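Local coordinates for protein nicotinamide-nucleotide adenylyltransferase NadR family / Ribosylnicotinamide kinase (Lactococcus lactis subsp. cremoris, PDB 6GYE) that binds nicotinamide riboside and probably phosphorylates it to nicotinamide mononucleotide, which another domain would then adenylylate to NAD+, at residues A[23-27]-A[156-161]; A[223-227]-A[313-317]. The contacts are given in a common frame with arbitrary orientation. Residues are numbered along the deposited sequence.

Contact 1 of 2, residues A[23-27]-A[156-161]. With SO4 (sulfate ion), chain H; SO4 (sulfate ion), chain E.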
loop_
_atom_site.group_PDB
_atom_site.type_symbol
_atom_site.label_atom_id
_atom_site.label_comp_id
_atom_site.label_asym_id
_atom_site.label_seq_id
_atom_site.Cartn_x
_atom_site.Cartn_y
_atom_site.Cartn_z
ATOM N N PHE A 23 -6.946 -13.615 -0.638
ATOM C CA PHE A 23 -6.626 -12.512 0.281
ATOM C C PHE A 23 -5.941 -11.336 -0.418
ATOM O O PHE A 23 -4.848 -10.900 -0.038
ATOM C CB PHE A 23 -5.760 -13.009 1.438
ATOM C CG PHE A 23 -6.365 -14.129 2.207
ATOM C CD1 PHE A 23 -7.455 -13.908 3.021
ATOM C CD2 PHE A 23 -5.840 -15.413 2.116
ATOM C CE1 PHE A 23 -8.020 -14.946 3.744
ATOM C CE2 PHE A 23 -6.378 -16.445 2.850
ATOM C CZ PHE A 23 -7.474 -16.214 3.668
ATOM N N ALA A 24 -6.619 -10.810 -1.433
ATOM C CA ALA A 24 -6.143 -9.686 -2.240
ATOM C C ALA A 24 -7.223 -8.610 -2.307
ATOM O O ALA A 24 -7.764 -8.328 -3.382
ATOM C CB ALA A 24 -5.759 -10.158 -3.643
ATOM N N PRO A 25 -7.537 -7.955 -1.177
ATOM C CA PRO A 25 -6.918 -8.042 0.146
ATOM C C PRO A 25 -7.678 -8.866 1.167
ATOM O O PRO A 25 -8.829 -9.209 0.949
ATOM C CB PRO A 25 -6.919 -6.586 0.586
ATOM C CG PRO A 25 -8.273 -6.105 0.073
ATOM C CD PRO A 25 -8.521 -6.856 -1.218
ATOM N N LEU A 26 -7.012 -9.169 2.280
ATOM C CA LEU A 26 -7.699 -9.586 3.496
ATOM C C LEU A 26 -8.631 -8.475 3.972
ATOM O O LEU A 26 -8.247 -7.302 3.985
ATOM C CB LEU A 26 -6.665 -9.913 4.574
ATOM C CG LEU A 26 -7.143 -10.227 5.990
ATOM C CD1 LEU A 26 -7.866 -11.552 6.017
ATOM C CD2 LEU A 26 -5.930 -10.274 6.919
ATOM N N HIS A 27 -9.863 -8.827 4.348
ATOM C CA HIS A 27 -10.792 -7.823 4.866
ATOM C C HIS A 27 -11.609 -8.420 6.005
ATOM O O HIS A 27 -11.451 -9.591 6.363
ATOM C CB HIS A 27 -11.688 -7.245 3.759
ATOM C CG HIS A 27 -12.546 -8.260 3.067
ATOM N ND1 HIS A 27 -13.657 -8.829 3.658
ATOM C CD2 HIS A 27 -12.467 -8.791 1.823
ATOM C CE1 HIS A 27 -14.218 -9.676 2.809
ATOM N NE2 HIS A 27 -13.519 -9.667 1.688
ATOM N N SER A 156 -17.320 -8.448 -1.537
ATOM C CA SER A 156 -16.628 -7.421 -0.767
ATOM C C SER A 156 -15.225 -7.211 -1.305
ATOM O O SER A 156 -14.792 -6.073 -1.510
ATOM C CB SER A 156 -16.579 -7.797 0.716
ATOM O OG SER A 156 -17.853 -7.609 1.303
ATOM N N ALA A 157 -14.508 -8.306 -1.571
ATOM C CA ALA A 157 -13.165 -8.181 -2.133
ATOM C C ALA A 157 -13.202 -7.451 -3.471
ATOM O O ALA A 157 -12.384 -6.558 -3.723
ATOM C CB ALA A 157 -12.530 -9.560 -2.287
ATOM N N THR A 158 -14.176 -7.785 -4.318
ATOM C CA THR A 158 -14.299 -7.124 -5.613
ATOM C C THR A 158 -14.603 -5.635 -5.450
ATOM O O THR A 158 -14.022 -4.793 -6.147
ATOM C CB THR A 158 -15.394 -7.821 -6.431
ATOM O OG1 THR A 158 -14.890 -9.076 -6.901
ATOM C CG2 THR A 158 -15.812 -6.980 -7.626
ATOM N N GLN A 159 -15.492 -5.291 -4.516
ATOM C CA GLN A 159 -15.829 -3.890 -4.280
ATOM C C GLN A 159 -14.638 -3.119 -3.734
ATOM O O GLN A 159 -14.428 -1.957 -4.090
ATOM C CB GLN A 159 -17.033 -3.802 -3.336
ATOM C CG GLN A 159 -18.336 -4.337 -3.984
ATOM C CD GLN A 159 -19.498 -4.530 -3.006
ATOM O OE1 GLN A 159 -19.326 -4.459 -1.796
ATOM N NE2 GLN A 159 -20.683 -4.816 -3.545
ATOM N N ILE A 160 -13.846 -3.749 -2.869
ATOM C CA ILE A 160 -12.674 -3.084 -2.306
ATOM C C ILE A 160 -11.668 -2.761 -3.403
ATOM O O ILE A 160 -11.149 -1.642 -3.484
ATOM C CB ILE A 160 -12.063 -3.959 -1.199
ATOM C CG1 ILE A 160 -12.987 -3.952 0.013
ATOM C CG2 ILE A 160 -10.667 -3.502 -0.824
ATOM C CD1 ILE A 160 -12.564 -4.903 1.089
ATOM N N ARG A 161 -11.400 -3.733 -4.280
ATOM C CA ARG A 161 -10.456 -3.513 -5.367
ATOM C C ARG A 161 -10.952 -2.453 -6.344
ATOM O O ARG A 161 -10.146 -1.696 -6.889
ATOM C CB ARG A 161 -10.188 -4.831 -6.098
ATOM C CG ARG A 161 -9.352 -5.829 -5.290
ATOM C CD ARG A 161 -8.945 -7.034 -6.126
ATOM N NE ARG A 161 -10.091 -7.832 -6.517
ATOM C CZ ARG A 161 -10.523 -8.884 -5.829
ATOM N NH1 ARG A 161 -9.881 -9.258 -4.735
ATOM N NH2 ARG A 161 -11.595 -9.556 -6.225
HETATM S S SO4 H . -11.639 -8.127 -9.733
HETATM O O1 SO4 H . -12.130 -6.938 -9.045
HETATM O O2 SO4 H . -10.183 -8.171 -9.633
HETATM O O3 SO4 H . -12.219 -9.317 -9.118
HETATM O O4 SO4 H . -12.030 -8.074 -11.138
HETATM S S SO4 E . -10.821 -14.348 -1.695
HETATM O O1 SO4 E . -11.707 -14.526 -0.550
HETATM O O2 SO4 E . -10.063 -13.097 -1.582
HETATM O O3 SO4 E . -9.944 -15.513 -1.694
HETATM O O4 SO4 E . -11.570 -14.278 -2.948
#
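The loop 23-27 follows the first strand of the N-terminal Rossmann-like domain and leads into helix 28-40. His27, Gly29 and His30 fit the HxGH motif of nucleotidyltransferases. Segment 156-161, on helix 151-162, matches the family's ISSTxIR-like motif. Both motifs are consistent with an adenylyltransferase active site. Phe23 points its side chain away from the helix, but its backbone N donates a hydrogen bond to O2 of the chain E sulfate at 3.3 Å. Ala24 makes the hydrogen bond that joins the two segments: its carbonyl O accepts from Arg161 NH1 at 2.7 Å. The same guanidinium binds the chain H sulfate through Arg161 NH2, 3.0 Å from its O3. Both sulfates probably come from the crystallisation liquor. Pro25, after a cis peptide bond, sets its ring against the helix, with Pro25 CG 3.6 Å from Ile160 CG2. Leu26 turns its side chain away, onto Leu70 and Ala73 of helix 63-73. His27 points toward the helix. It is the N-cap residue of helix 28-40, with ND1 hydrogen-bonded to Gly29 N, while NE2 is hydrogen-bonded to Ile153 O. His27 CB meets Ile160 CD1 at 3.7 Å. Over one face of the His27 ring sits Ser156 CB, a CH-pi contact 4.0 Å from the ring centroid.

Contact 2 of 2, residues A[223-227]-A[313-317]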
loop_
_atom_site.group_PDB
_atom_site.type_symbol
_atom_site.label_atom_id
_atom_site.label_comp_id
_atom_site.label_asym_id
_atom_site.label_seq_id
_atom_site.Cartn_x
_atom_site.Cartn_y
_atom_site.Cartn_z
ATOM N N ASP A 223 21.467 27.169 7.059
ATOM C CA ASP A 223 20.756 27.841 5.970
ATOM C C ASP A 223 20.924 27.068 4.660
ATOM O O ASP A 223 21.831 26.245 4.515
ATOM C CB ASP A 223 21.297 29.265 5.758
ATOM C CG ASP A 223 20.796 30.254 6.789
ATOM O OD1 ASP A 223 19.603 30.191 7.151
ATOM O OD2 ASP A 223 21.601 31.110 7.226
ATOM N N ASP A 224 20.073 27.401 3.675
ATOM C CA ASP A 224 20.165 26.792 2.344
ATOM C C ASP A 224 21.585 26.861 1.797
ATOM O O ASP A 224 22.122 25.866 1.302
ATOM C CB ASP A 224 19.228 27.493 1.362
ATOM C CG ASP A 224 17.778 27.343 1.723
ATOM O OD1 ASP A 224 17.405 26.314 2.313
ATOM O OD2 ASP A 224 17.006 28.276 1.419
ATOM N N ASP A 225 22.210 28.035 1.870
ATOM C CA ASP A 225 23.527 28.144 1.260
ATOM C C ASP A 225 24.611 27.420 2.033
ATOM O O ASP A 225 25.762 27.475 1.601
ATOM C CB ASP A 225 23.933 29.609 1.065
ATOM C CG ASP A 225 23.833 30.416 2.321
ATOM O OD1 ASP A 225 23.455 29.847 3.370
ATOM O OD2 ASP A 225 24.142 31.627 2.260
ATOM N N GLU A 226 24.297 26.757 3.145
ATOM C CA GLU A 226 25.280 25.968 3.878
ATOM C C GLU A 226 25.097 24.473 3.645
ATOM O O GLU A 226 25.885 23.670 4.168
ATOM C CB GLU A 226 25.200 26.288 5.374
ATOM C CG GLU A 226 25.508 27.758 5.693
ATOM C CD GLU A 226 25.245 28.152 7.163
ATOM O OE1 GLU A 226 24.188 27.770 7.708
ATOM O OE2 GLU A 226 26.078 28.879 7.750
ATOM N N LEU A 227 24.086 24.082 2.867
ATOM C CA LEU A 227 23.832 22.669 2.621
ATOM C C LEU A 227 24.941 22.059 1.764
ATOM O O LEU A 227 25.425 22.680 0.817
ATOM C CB LEU A 227 22.489 22.499 1.931
ATOM C CG LEU A 227 21.272 22.989 2.726
ATOM C CD1 LEU A 227 19.999 22.813 1.904
ATOM C CD2 LEU A 227 21.157 22.258 4.039
ATOM N N HIS A 313 13.156 29.935 3.657
ATOM C CA HIS A 313 14.288 29.470 2.853
ATOM C C HIS A 313 14.845 30.679 2.110
ATOM O O HIS A 313 14.304 31.083 1.077
ATOM C CB HIS A 313 13.870 28.410 1.841
ATOM C CG HIS A 313 13.529 27.064 2.413
ATOM N ND1 HIS A 313 14.478 26.094 2.657
ATOM C CD2 HIS A 313 12.330 26.493 2.692
ATOM C CE1 HIS A 313 13.885 25.003 3.109
ATOM N NE2 HIS A 313 12.581 25.217 3.135
ATOM N N MET A 314 15.925 31.273 2.624
ATOM C CA MET A 314 16.355 32.567 2.100
ATOM C C MET A 314 16.987 32.432 0.713
ATOM O O MET A 314 16.707 33.243 -0.179
ATOM C CB MET A 314 17.313 33.248 3.083
ATOM C CG MET A 314 17.174 34.783 3.156
ATOM S SD MET A 314 15.580 35.412 3.754
ATOM C CE MET A 314 15.112 36.501 2.409
ATOM N N GLU A 315 17.833 31.416 0.505
ATOM C CA GLU A 315 18.466 31.235 -0.801
ATOM C C GLU A 315 17.553 30.542 -1.807
ATOM O O GLU A 315 17.613 30.851 -3.004
ATOM C CB GLU A 315 19.761 30.435 -0.667
ATOM C CG GLU A 315 20.509 30.252 -1.983
ATOM C CD GLU A 315 21.251 28.929 -2.061
ATOM O OE1 GLU A 315 20.585 27.874 -2.169
ATOM O OE2 GLU A 315 22.502 28.945 -2.018
ATOM N N TRP A 316 16.704 29.616 -1.348
ATOM C CA TRP A 316 15.742 28.949 -2.222
ATOM C C TRP A 316 14.637 29.884 -2.712
ATOM O O TRP A 316 13.812 29.462 -3.531
ATOM C CB TRP A 316 15.133 27.724 -1.514
ATOM C CG TRP A 316 16.105 26.560 -1.346
ATOM C CD1 TRP A 316 17.417 26.514 -1.760
ATOM C CD2 TRP A 316 15.834 25.278 -0.738
ATOM N NE1 TRP A 316 17.969 25.288 -1.447
ATOM C CE2 TRP A 316 17.024 24.514 -0.819
ATOM C CE3 TRP A 316 14.704 24.703 -0.136
ATOM C CZ2 TRP A 316 17.114 23.206 -0.318
ATOM C CZ3 TRP A 316 14.798 23.399 0.363
ATOM C CH2 TRP A 316 15.995 22.669 0.266
ATOM N N GLU A 317 14.574 31.118 -2.197
ATOM C CA GLU A 317 13.524 32.054 -2.594
ATOM C C GLU A 317 13.745 32.597 -4.005
ATOM O O GLU A 317 12.787 32.746 -4.771
ATOM C CB GLU A 317 13.439 33.204 -1.590
ATOM C CG GLU A 317 12.361 33.033 -0.530
ATOM C CD GLU A 317 12.396 34.134 0.516
ATOM O OE1 GLU A 317 12.049 33.854 1.680
ATOM O OE2 GLU A 317 12.777 35.278 0.176
#
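Asp224 lays its side chain over one face of Trp316. Asp224 CB is 4.0 Å from the centroid of the Trp316 five-membered ring, 23° off the ring normal, which makes a CH-pi contact. The two carboxylate oxygens then take separate donors. Asp224 OD1 accepts a nearly straight hydrogen bond from His313 ND1 at 3.0 Å, in the plane of the imidazole. Asp224 OD2 accepts from the backbone Trp316 N at 3.1 Å. One aspartate thus ties together both the side chain and the backbone of the turn 313-317. The pairing is close, with the CA atoms of Asp224 and Glu315 5.7 Å apart. Glu315 OE2 is 3.5 Å from Asp225 CB. Leu227 CD1 extends the apolar side, 3.7 Å from Trp316 CZ2. The CA-to-CB bonds of Asp224, in the 3-10 segment 224-226, and of Leu227, just after it, both point toward 313-317. Around the pair, Trp316 also stacks on Tyr268 of helix 262-272, and His313 NE2 makes a weak hydrogen bond to Glu211. The contact joins the loop between helices 212-220 and 229-247 to the loop before helix 320-333. His313 lies near the putative Walker A loop, and its side chain is about 5 Å from a bound sulfate. The position of loop 313-317 is consistent with the lid region of a P-loop kinase.

In the fold
The two contacts share no helix, strand or sheet. Both segments of contact 1 precede both of contact 2 along the chain. Their centres are 47 Å apart, their nearest atoms about 36 Å, and they lie on opposite sides of the chain's centre. Contact 1 belongs to the domain built on the five-stranded parallel sheet. Contact 2 belongs to the P-loop domain, built on the four-stranded parallel sheet, where most of the nicotinamide riboside pocket lies. Each joins chain-distant elements within its own domain, and neither bridges the two domains. This matches the protein's double name, with adenylyltransferase activity probably in the first domain and kinase activity in the second.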